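Local coordinates for protein aldehyde reductase YahK (Escherichia coli, PDB 1UUF) that catalyses the NADPH-dependent reduction of a wide range of aldehydes to their alcohols and binds two zinc ions per subunit, at residues 39-43 and 140-146; 208-213 and 332-336; 280-286 and 305-311. All coordinates share one frame; numbering follows the deposited sequence.

Contact 1 of 3, residues 39-43 and 140-146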
ATOM      1  N   ASP A  39       3.910  25.206 -36.667  1.00 25.78           N
ATOM      2  CA  ASP A  39       2.934  24.483 -37.467  1.00 26.15           C
ATOM      3  C   ASP A  39       3.231  22.999 -37.365  1.00 25.40           C
ATOM      4  O   ASP A  39       4.391  22.587 -37.358  1.00 25.73           O
ATOM      5  CB  ASP A  39       3.011  24.911 -38.934  1.00 29.05           C
ATOM      6  CG  ASP A  39       2.513  26.322 -39.157  1.00 31.80           C
ATOM      7  OD1 ASP A  39       2.545  26.786 -40.317  1.00 33.18           O
ATOM      8  OD2 ASP A  39       2.088  26.964 -38.174  1.00 32.90           O
ATOM      9  N   ILE A  40       2.178  22.197 -37.269  1.00 23.68           N
ATOM     10  CA  ILE A  40       2.335  20.754 -37.184  1.00 21.39           C
ATOM     11  C   ILE A  40       1.366  20.107 -38.155  1.00 21.03           C
ATOM     12  O   ILE A  40       0.533  20.785 -38.760  1.00 22.24           O
ATOM     13  CB  ILE A  40       2.036  20.228 -35.760  1.00 20.89           C
ATOM     14  CG1 ILE A  40       0.589  20.545 -35.376  1.00 20.01           C
ATOM     15  CG2 ILE A  40       3.003  20.848 -34.767  1.00 19.66           C
ATOM     16  CD1 ILE A  40       0.145  19.906 -34.070  1.00 20.27           C
ATOM     17  N   THR A  41       1.474  18.794 -38.313  1.00 21.04           N
ATOM     18  CA  THR A  41       0.575  18.084 -39.206  1.00 21.62           C
ATOM     19  C   THR A  41      -0.179  17.020 -38.420  1.00 20.30           C
ATOM     20  O   THR A  41       0.251  16.613 -37.341  1.00 18.82           O
ATOM     21  CB  THR A  41       1.341  17.402 -40.363  1.00 23.11           C
ATOM     22  OG1 THR A  41       2.181  16.369 -39.838  1.00 24.83           O
ATOM     23  CG2 THR A  41       2.200  18.424 -41.103  1.00 23.66           C
ATOM     24  N   ARG A  42      -1.313  16.601 -38.966  1.00 19.55           N
ATOM     25  CA  ARG A  42      -2.150  15.568 -38.367  1.00 19.98           C
ATOM     26  C   ARG A  42      -2.442  14.546 -39.451  1.00 19.85           C
ATOM     27  O   ARG A  42      -2.554  14.899 -40.625  1.00 21.23           O
ATOM     28  CB  ARG A  42      -3.475  16.152 -37.872  1.00 18.67           C
ATOM     29  CG  ARG A  42      -3.360  17.081 -36.677  1.00 17.81           C
ATOM     30  CD  ARG A  42      -2.700  16.386 -35.510  1.00 16.40           C
ATOM     31  NE  ARG A  42      -2.789  17.174 -34.285  1.00 15.32           N
ATOM     32  CZ  ARG A  42      -2.189  16.841 -33.150  1.00 13.87           C
ATOM     33  NH1 ARG A  42      -1.453  15.737 -33.093  1.00 14.86           N
ATOM     34  NH2 ARG A  42      -2.331  17.603 -32.073  1.00 15.37           N
ATOM     35  N   ARG A  43      -2.568  13.283 -39.063  1.00 19.99           N
ATOM     36  CA  ARG A  43      -2.866  12.236 -40.027  1.00 19.24           C
ATOM     37  C   ARG A  43      -4.290  12.418 -40.528  1.00 21.62           C
ATOM     38  O   ARG A  43      -5.113  13.058 -39.870  1.00 22.07           O
ATOM     39  CB  ARG A  43      -2.731  10.850 -39.383  1.00 18.98           C
ATOM     40  CG  ARG A  43      -3.757  10.545 -38.282  1.00 17.18           C
ATOM     41  CD  ARG A  43      -3.786   9.048 -37.970  1.00 17.91           C
ATOM     42  NE  ARG A  43      -4.787   8.686 -36.966  1.00 17.10           N
ATOM     43  CZ  ARG A  43      -4.608   8.792 -35.652  1.00 16.86           C
ATOM     44  NH1 ARG A  43      -3.461   9.249 -35.168  1.00 16.10           N
ATOM     45  NH2 ARG A  43      -5.579   8.435 -34.819  1.00 16.33           N
ATOM     46  N   ASP A 140       2.512   8.366 -37.237  1.00 25.59           N
ATOM     47  CA  ASP A 140       2.203   9.712 -37.710  1.00 26.02           C
ATOM     48  C   ASP A 140       3.432  10.604 -37.638  1.00 25.83           C
ATOM     49  O   ASP A 140       4.216  10.520 -36.695  1.00 25.06           O
ATOM     50  CB  ASP A 140       1.109  10.354 -36.850  1.00 23.58           C
ATOM     51  CG  ASP A 140      -0.204   9.598 -36.894  1.00 24.48           C
ATOM     52  OD1 ASP A 140      -0.310   8.599 -37.637  1.00 23.29           O
ATOM     53  OD2 ASP A 140      -1.137  10.017 -36.177  1.00 21.23           O
ATOM     54  N   GLU A 141       3.590  11.473 -38.632  1.00 28.09           N
ATOM     55  CA  GLU A 141       4.714  12.397 -38.641  1.00 30.01           C
ATOM     56  C   GLU A 141       4.509  13.306 -37.433  1.00 29.04           C
ATOM     57  O   GLU A 141       3.373  13.630 -37.089  1.00 29.93           O
ATOM     58  CB  GLU A 141       4.700  13.230 -39.922  1.00 32.84           C
ATOM     59  CG  GLU A 141       4.674  12.403 -41.195  1.00 37.73           C
ATOM     60  CD  GLU A 141       4.672  13.260 -42.442  1.00 40.70           C
ATOM     61  OE1 GLU A 141       3.756  14.097 -42.588  1.00 43.54           O
ATOM     62  OE2 GLU A 141       5.588  13.098 -43.278  1.00 43.39           O
ATOM     63  N   PRO A 142       5.598  13.741 -36.780  1.00 28.60           N
ATOM     64  CA  PRO A 142       7.011  13.467 -37.060  1.00 28.15           C
ATOM     65  C   PRO A 142       7.622  12.277 -36.311  1.00 27.31           C
ATOM     66  O   PRO A 142       8.825  12.263 -36.052  1.00 28.88           O
ATOM     67  CB  PRO A 142       7.676  14.774 -36.662  1.00 29.33           C
ATOM     68  CG  PRO A 142       6.920  15.115 -35.416  1.00 28.26           C
ATOM     69  CD  PRO A 142       5.474  14.848 -35.811  1.00 28.01           C
ATOM     70  N   GLY A 143       6.808  11.289 -35.952  1.00 25.22           N
ATOM     71  CA  GLY A 143       7.347  10.135 -35.251  1.00 22.04           C
ATOM     72  C   GLY A 143       6.936  10.002 -33.797  1.00 21.47           C
ATOM     73  O   GLY A 143       7.059   8.928 -33.206  1.00 19.94           O
ATOM     74  N   HIS A 144       6.472  11.099 -33.207  1.00 20.53           N
ATOM     75  CA  HIS A 144       6.017  11.084 -31.823  1.00 19.23           C
ATOM     76  C   HIS A 144       4.742  11.916 -31.735  1.00 18.17           C
ATOM     77  O   HIS A 144       4.529  12.826 -32.534  1.00 18.38           O
ATOM     78  CB  HIS A 144       7.093  11.629 -30.875  1.00 20.91           C
ATOM     79  CG  HIS A 144       7.542  13.019 -31.198  1.00 23.58           C
ATOM     80  ND1 HIS A 144       8.311  13.315 -32.304  1.00 26.22           N
ATOM     81  CD2 HIS A 144       7.329  14.195 -30.562  1.00 23.61           C
ATOM     82  CE1 HIS A 144       8.550  14.615 -32.335  1.00 27.22           C
ATOM     83  NE2 HIS A 144       7.965  15.171 -31.289  1.00 24.83           N
ATOM     84  N   THR A 145       3.892  11.597 -30.767  1.00 16.37           N
ATOM     85  CA  THR A 145       2.625  12.299 -30.622  1.00 13.82           C
ATOM     86  C   THR A 145       2.736  13.761 -30.197  1.00 12.36           C
ATOM     87  O   THR A 145       3.562  14.128 -29.359  1.00 13.45           O
ATOM     88  CB  THR A 145       1.696  11.552 -29.634  1.00 10.83           C
ATOM     89  OG1 THR A 145       2.388  11.323 -28.402  1.00 13.97           O
ATOM     90  CG2 THR A 145       1.269  10.209 -30.220  1.00 14.62           C
ATOM     91  N   LEU A 146       1.895  14.588 -30.807  1.00 13.26           N
ATOM     92  CA  LEU A 146       1.840  16.016 -30.515  1.00 14.16           C
ATOM     93  C   LEU A 146       0.501  16.253 -29.817  1.00 13.34           C
ATOM     94  O   LEU A 146      -0.540  15.825 -30.312  1.00 13.86           O
ATOM     95  CB  LEU A 146       1.932  16.814 -31.814  1.00 14.70           C
ATOM     96  CG  LEU A 146       3.184  16.484 -32.640  1.00 16.56           C
ATOM     97  CD1 LEU A 146       3.146  17.238 -33.957  1.00 18.19           C
ATOM     98  CD2 LEU A 146       4.432  16.839 -31.845  1.00 17.53           C
TER
HETATM   99  O   HOH W   1       1.043  13.873 -38.906  1.00 33.07           O
HETATM  100  O   HOH W   2      -1.819  12.671 -36.238  1.00 16.67           O
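The guanidinium of Arg-42 carries the CD1 methyl of Ile-40 on one face, offset toward the rim, while its edge meets the carbonyl oxygen of Leu-146 in plane. Both terminal nitrogens close on that single atom: Arg-42 NH1 lies 2.9 Å and NH2 3.1 Å from Leu-146 O, reaching it from the same face of its carbonyl plane. A bend at chi2 (-57°) turns the Arg-42 chain back toward Leu-146 although its CB points away. NE bonds Gln-152 O, on the strand that follows.

Arg-43 uses its edge too. Its NH1 donates in plane to the syn lone pair of Asp-140 OD2 at 2.6 Å, a salt bridge in which the two flat groups are turned 47° apart. Arg-43 NE has a second salt bridge, to Asp-49. A water adds a second link, accepting from Arg-43 N and donating to the same Asp-140 OD2. Another water joins Thr-41 OG1 to Glu-141 O. Ile-40 and Leu-146 meet tip to tip, Ile-40 CB 3.7 Å from Leu-146 CD1.

Two loops of the GroES-like catalytic domain are thus tied mainly by arginine side chains, whose charge is likely to polarise the Leu-146 carbonyl and stabilise the Asp-140 carboxylate.

Contact 2 of 3, residues 208-213 and 332-336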
ATOM      1  N   HIS A 208      -8.033  20.536  -5.830  1.00 12.84           N
ATOM      2  CA  HIS A 208      -9.363  21.121  -5.918  1.00 12.36           C
ATOM      3  C   HIS A 208     -10.360  20.154  -6.558  1.00 12.87           C
ATOM      4  O   HIS A 208     -11.535  20.142  -6.187  1.00 12.12           O
ATOM      5  CB  HIS A 208      -9.305  22.499  -6.622  1.00 13.17           C
ATOM      6  CG  HIS A 208      -9.732  22.504  -8.060  1.00 12.86           C
ATOM      7  ND1 HIS A 208      -8.979  21.947  -9.070  1.00 13.48           N
ATOM      8  CD2 HIS A 208     -10.802  23.076  -8.663  1.00 14.51           C
ATOM      9  CE1 HIS A 208      -9.562  22.178 -10.232  1.00 15.11           C
ATOM     10  NE2 HIS A 208     -10.671  22.862 -10.014  1.00 13.39           N
ATOM     11  N   MET A 209      -9.896  19.312  -7.478  1.00 11.80           N
ATOM     12  CA  MET A 209     -10.789  18.335  -8.101  1.00 11.84           C
ATOM     13  C   MET A 209     -11.059  17.197  -7.124  1.00 11.53           C
ATOM     14  O   MET A 209     -12.162  16.651  -7.083  1.00 12.25           O
ATOM     15  CB  MET A 209     -10.186  17.759  -9.385  1.00 13.43           C
ATOM     16  CG  MET A 209     -10.260  18.681 -10.593  1.00 15.65           C
ATOM     17  SD  MET A 209     -11.894  19.431 -10.843  1.00 19.21           S
ATOM     18  CE  MET A 209     -12.997  18.024 -10.698  1.00 14.87           C
ATOM     19  N   GLY A 210     -10.048  16.836  -6.340  1.00 10.21           N
ATOM     20  CA  GLY A 210     -10.220  15.763  -5.371  1.00 10.52           C
ATOM     21  C   GLY A 210     -11.276  16.125  -4.341  1.00 10.99           C
ATOM     22  O   GLY A 210     -12.097  15.293  -3.946  1.00  9.79           O
ATOM     23  N   ILE A 211     -11.265  17.378  -3.902  1.00 11.08           N
ATOM     24  CA  ILE A 211     -12.239  17.839  -2.921  1.00 10.48           C
ATOM     25  C   ILE A 211     -13.635  17.865  -3.545  1.00 10.68           C
ATOM     26  O   ILE A 211     -14.589  17.338  -2.975  1.00 10.63           O
ATOM     27  CB  ILE A 211     -11.864  19.243  -2.405  1.00 10.87           C
ATOM     28  CG1 ILE A 211     -10.523  19.165  -1.670  1.00 12.59           C
ATOM     29  CG2 ILE A 211     -12.952  19.774  -1.476  1.00 11.26           C
ATOM     30  CD1 ILE A 211      -9.967  20.511  -1.246  1.00 14.32           C
ATOM     31  N   LYS A 212     -13.750  18.480  -4.719  1.00 10.51           N
ATOM     32  CA  LYS A 212     -15.031  18.555  -5.414  1.00 11.83           C
ATOM     33  C   LYS A 212     -15.639  17.171  -5.619  1.00 11.71           C
ATOM     34  O   LYS A 212     -16.824  16.944  -5.348  1.00 10.85           O
ATOM     35  CB  LYS A 212     -14.857  19.198  -6.793  1.00 13.95           C
ATOM     36  CG  LYS A 212     -14.688  20.703  -6.811  1.00 17.06           C
ATOM     37  CD  LYS A 212     -14.313  21.143  -8.227  1.00 19.14           C
ATOM     38  CE  LYS A 212     -14.294  22.653  -8.394  1.00 22.31           C
ATOM     39  NZ  LYS A 212     -15.654  23.198  -8.668  1.00 23.95           N
ATOM     40  N   LEU A 213     -14.827  16.243  -6.109  1.00 11.51           N
ATOM     41  CA  LEU A 213     -15.309  14.899  -6.391  1.00 11.68           C
ATOM     42  C   LEU A 213     -15.604  14.065  -5.152  1.00 11.13           C
ATOM     43  O   LEU A 213     -16.619  13.373  -5.101  1.00 12.23           O
ATOM     44  CB  LEU A 213     -14.312  14.170  -7.297  1.00 11.11           C
ATOM     45  CG  LEU A 213     -14.125  14.823  -8.672  1.00 10.29           C
ATOM     46  CD1 LEU A 213     -13.005  14.112  -9.422  1.00 10.09           C
ATOM     47  CD2 LEU A 213     -15.419  14.755  -9.468  1.00 12.47           C
ATOM     48  N   ILE A 332     -20.643  19.274 -12.112  1.00 15.49           N
ATOM     49  CA  ILE A 332     -19.284  19.453 -11.629  1.00 13.63           C
ATOM     50  C   ILE A 332     -18.326  19.832 -12.748  1.00 14.04           C
ATOM     51  O   ILE A 332     -18.277  19.172 -13.782  1.00 12.88           O
ATOM     52  CB  ILE A 332     -18.769  18.159 -10.978  1.00 13.62           C
ATOM     53  CG1 ILE A 332     -19.659  17.796  -9.788  1.00 14.66           C
ATOM     54  CG2 ILE A 332     -17.314  18.330 -10.549  1.00 14.61           C
ATOM     55  CD1 ILE A 332     -19.366  16.437  -9.204  1.00 17.64           C
ATOM     56  N   VAL A 333     -17.578  20.907 -12.533  1.00 13.49           N
ATOM     57  CA  VAL A 333     -16.584  21.372 -13.492  1.00 12.73           C
ATOM     58  C   VAL A 333     -15.401  21.898 -12.694  1.00 13.23           C
ATOM     59  O   VAL A 333     -15.493  22.064 -11.476  1.00 13.71           O
ATOM     60  CB  VAL A 333     -17.111  22.521 -14.388  1.00 13.47           C
ATOM     61  CG1 VAL A 333     -18.301  22.049 -15.191  1.00 13.10           C
ATOM     62  CG2 VAL A 333     -17.479  23.726 -13.539  1.00 14.45           C
ATOM     63  N   ALA A 334     -14.294  22.156 -13.378  1.00 11.70           N
ATOM     64  CA  ALA A 334     -13.107  22.680 -12.717  1.00 12.65           C
ATOM     65  C   ALA A 334     -13.226  24.195 -12.606  1.00 14.08           C
ATOM     66  O   ALA A 334     -13.958  24.817 -13.374  1.00 15.15           O
ATOM     67  CB  ALA A 334     -11.861  22.324 -13.526  1.00 12.98           C
ATOM     68  N   ASP A 335     -12.529  24.779 -11.635  1.00 14.13           N
ATOM     69  CA  ASP A 335     -12.517  26.233 -11.475  1.00 15.67           C
ATOM     70  C   ASP A 335     -11.317  26.631 -12.320  1.00 14.62           C
ATOM     71  O   ASP A 335     -10.193  26.225 -12.034  1.00 14.75           O
ATOM     72  CB  ASP A 335     -12.302  26.626 -10.015  1.00 17.85           C
ATOM     73  CG  ASP A 335     -13.402  26.110  -9.110  1.00 19.80           C
ATOM     74  OD1 ASP A 335     -14.563  26.051  -9.561  1.00 23.54           O
ATOM     75  OD2 ASP A 335     -13.109  25.773  -7.945  1.00 21.91           O
ATOM     76  N   ILE A 336     -11.552  27.434 -13.349  1.00 14.08           N
ATOM     77  CA  ILE A 336     -10.476  27.778 -14.265  1.00 13.82           C
ATOM     78  C   ILE A 336     -10.200  29.248 -14.513  1.00 15.05           C
ATOM     79  O   ILE A 336     -10.979  30.125 -14.140  1.00 14.58           O
ATOM     80  CB  ILE A 336     -10.747  27.150 -15.645  1.00 14.13           C
ATOM     81  CG1 ILE A 336     -11.944  27.853 -16.302  1.00 15.50           C
ATOM     82  CG2 ILE A 336     -11.068  25.669 -15.496  1.00 13.57           C
ATOM     83  CD1 ILE A 336     -12.221  27.419 -17.731  1.00 15.51           C
TER
HETATM   84  O   HOH W   3     -18.127  22.275  -9.838  1.00 23.16           O
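Helix 205-216 follows strand 197-201 in the Rossmann-type coenzyme domain, and its start overlaps a GxGxxG pattern that probably marks the dinucleotide-binding turn; its residues 208-213 lie against the loop 332-336, which leads out of helix 317-330. His-208 meets the loop with the edge of its ring. Asp-335 N donates to His-208 NE2 at 3.1 Å, an almost straight bond (168°) that comes in tilted 15° from the ring plane. On the other side of the ring, ND1 is bonded to Gly-205 O within the same helix, so both nitrogens are engaged and the rotation of the imidazole is fixed. Because NE2 accepts a backbone N-H here, the proton probably sits on ND1.

One turn on, Lys-212 runs out nearly straight and then bends at its last torsion (chi4 -84°), which swings the ammonium across to the loop. Its NZ is gripped three ways: by Val-333 O at 3.0 Å, approached nearly along the C=O axis; by Asp-335 OD1 in a salt bridge of 3.2 Å, met from above the carboxylate plane; and by a water that also accepts from Val-333 N.

Apolar groups fill in alongside. Met-209 curls through bends at chi2 and chi3, which brings SD to 3.9 Å from Ala-334 CB. The side chains of Leu-213 and Ile-332 cross at a slant, with Leu-213 CD2 4.2 Å from Ile-332 CG2.

Around this joint, Leu-237 of helix 231-237 touches His-208, Lys-212 and Asp-335, while helix 176-189 packs on Met-209 and Leu-213. Helix 317-330 covers Ile-332 through Phe-326 and Cys-327, and Asp-335 leads on into strand 336-339 of the catalytic domain's sheet.

Contact 3 of 3, residues 280-286 and 305-311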
ATOM      1  N   ARG A 280      -7.272   1.296  10.641  1.00 12.61           N
ATOM      2  CA  ARG A 280      -6.717  -0.017  10.359  1.00 11.54           C
ATOM      3  C   ARG A 280      -7.203  -0.387   8.962  1.00 12.06           C
ATOM      4  O   ARG A 280      -8.365  -0.147   8.620  1.00 11.57           O
ATOM      5  CB  ARG A 280      -7.224  -1.028  11.395  1.00 12.38           C
ATOM      6  CG  ARG A 280      -6.798  -2.473  11.144  1.00 12.23           C
ATOM      7  CD  ARG A 280      -7.860  -3.240  10.373  1.00 13.31           C
ATOM      8  NE  ARG A 280      -9.101  -3.357  11.135  1.00 14.34           N
ATOM      9  CZ  ARG A 280     -10.205  -3.940  10.682  1.00 16.55           C
ATOM     10  NH1 ARG A 280     -10.231  -4.465   9.464  1.00 17.44           N
ATOM     11  NH2 ARG A 280     -11.288  -3.989  11.446  1.00 15.80           N
ATOM     12  N   ASP A 281      -6.305  -0.961   8.162  1.00 11.52           N
ATOM     13  CA  ASP A 281      -6.591  -1.360   6.787  1.00 12.55           C
ATOM     14  C   ASP A 281      -6.824  -0.164   5.865  1.00 12.65           C
ATOM     15  O   ASP A 281      -7.314  -0.322   4.746  1.00 12.44           O
ATOM     16  CB  ASP A 281      -7.799  -2.301   6.722  1.00 13.78           C
ATOM     17  CG  ASP A 281      -7.415  -3.759   6.941  1.00 15.75           C
ATOM     18  OD1 ASP A 281      -6.315  -4.155   6.496  1.00 17.38           O
ATOM     19  OD2 ASP A 281      -8.217  -4.512   7.536  1.00 16.07           O
ATOM     20  N   GLY A 282      -6.460   1.024   6.339  1.00 10.92           N
ATOM     21  CA  GLY A 282      -6.623   2.229   5.542  1.00 10.20           C
ATOM     22  C   GLY A 282      -5.486   2.406   4.553  1.00 10.56           C
ATOM     23  O   GLY A 282      -4.413   1.833   4.721  1.00  9.93           O
ATOM     24  N   THR A 283      -5.710   3.218   3.525  1.00  9.52           N
ATOM     25  CA  THR A 283      -4.689   3.441   2.513  1.00  9.70           C
ATOM     26  C   THR A 283      -4.543   4.909   2.156  1.00 10.50           C
ATOM     27  O   THR A 283      -5.523   5.647   2.155  1.00 10.42           O
ATOM     28  CB  THR A 283      -5.046   2.701   1.205  1.00 11.53           C
ATOM     29  OG1 THR A 283      -5.065   1.290   1.436  1.00 13.55           O
ATOM     30  CG2 THR A 283      -4.037   3.030   0.102  1.00 11.70           C
ATOM     31  N   MET A 284      -3.312   5.331   1.880  1.00  9.70           N
ATOM     32  CA  MET A 284      -3.078   6.695   1.414  1.00  9.23           C
ATOM     33  C   MET A 284      -2.501   6.487   0.029  1.00 10.00           C
ATOM     34  O   MET A 284      -1.499   5.788  -0.132  1.00  9.74           O
ATOM     35  CB  MET A 284      -2.069   7.468   2.265  1.00 10.27           C
ATOM     36  CG  MET A 284      -1.648   8.778   1.578  1.00 10.34           C
ATOM     37  SD  MET A 284      -0.776   9.942   2.641  1.00 12.60           S
ATOM     38  CE  MET A 284       0.657   8.961   3.087  1.00 13.42           C
ATOM     39  N   THR A 285      -3.145   7.068  -0.973  1.00  8.83           N
ATOM     40  CA  THR A 285      -2.681   6.916  -2.344  1.00  9.35           C
ATOM     41  C   THR A 285      -2.131   8.229  -2.859  1.00  8.97           C
ATOM     42  O   THR A 285      -2.762   9.272  -2.707  1.00  9.45           O
ATOM     43  CB  THR A 285      -3.828   6.451  -3.254  1.00  8.90           C
ATOM     44  OG1 THR A 285      -4.266   5.159  -2.820  1.00  8.87           O
ATOM     45  CG2 THR A 285      -3.375   6.368  -4.713  1.00 10.92           C
ATOM     46  N   LEU A 286      -0.949   8.165  -3.462  1.00  9.63           N
ATOM     47  CA  LEU A 286      -0.291   9.347  -3.998  1.00  9.59           C
ATOM     48  C   LEU A 286      -0.578   9.472  -5.496  1.00 10.40           C
ATOM     49  O   LEU A 286      -0.516   8.483  -6.225  1.00 10.14           O
ATOM     50  CB  LEU A 286       1.223   9.236  -3.785  1.00 12.38           C
ATOM     51  CG  LEU A 286       1.695   8.711  -2.425  1.00 16.90           C
ATOM     52  CD1 LEU A 286       3.209   8.581  -2.426  1.00 19.23           C
ATOM     53  CD2 LEU A 286       1.233   9.639  -1.324  1.00 18.19           C
ATOM     54  N   LYS A 305      -1.040  -1.208  11.991  1.00 10.99           N
ATOM     55  CA  LYS A 305      -2.463  -1.171  11.663  1.00 10.75           C
ATOM     56  C   LYS A 305      -2.788  -1.708  10.278  1.00 10.07           C
ATOM     57  O   LYS A 305      -3.874  -1.456   9.756  1.00 10.76           O
ATOM     58  CB  LYS A 305      -2.989   0.264  11.773  1.00 11.62           C
ATOM     59  CG  LYS A 305      -3.006   0.819  13.193  1.00 13.25           C
ATOM     60  CD  LYS A 305      -4.046   0.113  14.045  1.00 13.87           C
ATOM     61  CE  LYS A 305      -4.154   0.761  15.417  1.00 17.55           C
ATOM     62  NZ  LYS A 305      -5.123   0.036  16.282  1.00 18.83           N
ATOM     63  N   ARG A 306      -1.855  -2.454   9.697  1.00  9.38           N
ATOM     64  CA  ARG A 306      -2.030  -3.015   8.361  1.00  8.93           C
ATOM     65  C   ARG A 306      -2.488  -1.936   7.386  1.00  8.55           C
ATOM     66  O   ARG A 306      -3.493  -2.082   6.683  1.00  9.59           O
ATOM     67  CB  ARG A 306      -3.038  -4.170   8.378  1.00  8.89           C
ATOM     68  CG  ARG A 306      -2.945  -5.036   7.124  1.00  9.27           C
ATOM     69  CD  ARG A 306      -3.556  -6.414   7.348  1.00  8.53           C
ATOM     70  NE  ARG A 306      -4.992  -6.337   7.599  1.00 10.06           N
ATOM     71  CZ  ARG A 306      -5.739  -7.364   7.984  1.00 12.71           C
ATOM     72  NH1 ARG A 306      -5.187  -8.558   8.170  1.00 12.63           N
ATOM     73  NH2 ARG A 306      -7.041  -7.198   8.182  1.00 13.22           N
ATOM     74  N   ARG A 307      -1.738  -0.843   7.362  1.00  8.15           N
ATOM     75  CA  ARG A 307      -2.034   0.276   6.477  1.00  8.38           C
ATOM     76  C   ARG A 307      -1.194   0.120   5.227  1.00  8.67           C
ATOM     77  O   ARG A 307      -0.267  -0.688   5.190  1.00  9.88           O
ATOM     78  CB  ARG A 307      -1.668   1.589   7.149  1.00  8.11           C
ATOM     79  CG  ARG A 307      -2.518   1.951   8.344  1.00  8.93           C
ATOM     80  CD  ARG A 307      -1.719   2.865   9.247  1.00 11.05           C
ATOM     81  NE  ARG A 307      -2.524   3.505  10.279  1.00 10.15           N
ATOM     82  CZ  ARG A 307      -2.033   3.923  11.440  1.00 12.08           C
ATOM     83  NH1 ARG A 307      -0.746   3.753  11.712  1.00 13.68           N
ATOM     84  NH2 ARG A 307      -2.822   4.524  12.317  1.00 12.32           N
ATOM     85  N   ALA A 308      -1.514   0.900   4.202  1.00  8.59           N
ATOM     86  CA  ALA A 308      -0.766   0.827   2.962  1.00  8.36           C
ATOM     87  C   ALA A 308      -0.614   2.185   2.300  1.00  9.81           C
ATOM     88  O   ALA A 308      -1.419   3.099   2.519  1.00  8.28           O
ATOM     89  CB  ALA A 308      -1.463  -0.131   1.999  1.00 10.70           C
ATOM     90  N   ILE A 309       0.442   2.310   1.506  1.00  8.48           N
ATOM     91  CA  ILE A 309       0.689   3.512   0.728  1.00 10.37           C
ATOM     92  C   ILE A 309       0.656   2.990  -0.702  1.00  9.84           C
ATOM     93  O   ILE A 309       1.325   2.014  -1.026  1.00 10.62           O
ATOM     94  CB  ILE A 309       2.071   4.125   1.022  1.00 11.89           C
ATOM     95  CG1 ILE A 309       2.174   4.490   2.504  1.00 15.14           C
ATOM     96  CG2 ILE A 309       2.287   5.358   0.147  1.00 12.33           C
ATOM     97  CD1 ILE A 309       1.085   5.417   2.992  1.00 20.22           C
ATOM     98  N   ALA A 310      -0.141   3.627  -1.549  1.00  9.01           N
ATOM     99  CA  ALA A 310      -0.259   3.190  -2.928  1.00  8.10           C
ATOM    100  C   ALA A 310      -0.110   4.365  -3.875  1.00  8.15           C
ATOM    101  O   ALA A 310       0.036   5.510  -3.453  1.00  8.55           O
ATOM    102  CB  ALA A 310      -1.613   2.518  -3.144  1.00  9.65           C
ATOM    103  N   GLY A 311      -0.128   4.060  -5.164  1.00  8.21           N
ATOM    104  CA  GLY A 311      -0.026   5.097  -6.169  1.00  8.94           C
ATOM    105  C   GLY A 311      -1.118   4.860  -7.189  1.00  7.88           C
ATOM    106  O   GLY A 311      -1.722   3.790  -7.220  1.00  8.54           O
TER
HETATM  107  O   HOH W   4      -4.216  -1.273   4.032  1.00 17.94           O
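Asp-281 OD2 is gripped by two arginines, taking Arg-306 NH2 on its syn lone pair at 3.0 Å and Arg-280 NH1 on its anti side at 2.8 Å. Arg-306 NE reaches the other oxygen, Asp-281 OD1, at 2.8 Å, completing a side-on, two-nitrogen salt bridge with carboxylate and guanidinium only 16° from coplanar. A bend at chi3 (65°) lays the Arg-306 head alongside Asp-281. With Arg-280 NH1 and Arg-306 NH2 4.4 Å apart, an asparagine in place of Asp-281 would probably leave the two arginine heads without the negative charge that offsets them.

Past this network the chains pair as parallel strands 282-286 and 308-311, with Met-284 N donating to Ala-308 O and Ala-310 N to Met-284 O. Met-284 and Ile-309 point the same way off the sheet, Met-284 CE 3.6 Å from Ile-309 CD1, beneath helix 271-275. On the face of Thr-283 and Thr-285, the buried Thr-285 OG1 finds no polar partner.

Strand 308-311 is the sheet's edge within the subunit and pairs antiparallel with a strand of the second subunit. Arg-280 also bridges to Glu-118 and Asp-121 of that subunit, so the charged end of the contact serves the strand pair and the dimer interface together.

Overall arrangement
Contact 3 is the buried one, a main-chain strand pair inside the coenzyme domain, and the one of the three that meets the second subunit. Contacts 1 and 2 are partly buried and lean on side chains: in contact 1 one arginine holds a backbone carbonyl and another a carboxylate, and in contact 2 a histidine and a lysine bond the loop's backbone. Each of the three also has a salt bridge. Contact 3 is nested in the chain loop that contact 2 closes, their centres about 24 Å apart, and both involve the Rossmann-type domain. Contact 1 lies on the opposite side of the chain's centre from both, its centre about 41 Å from that of contact 3.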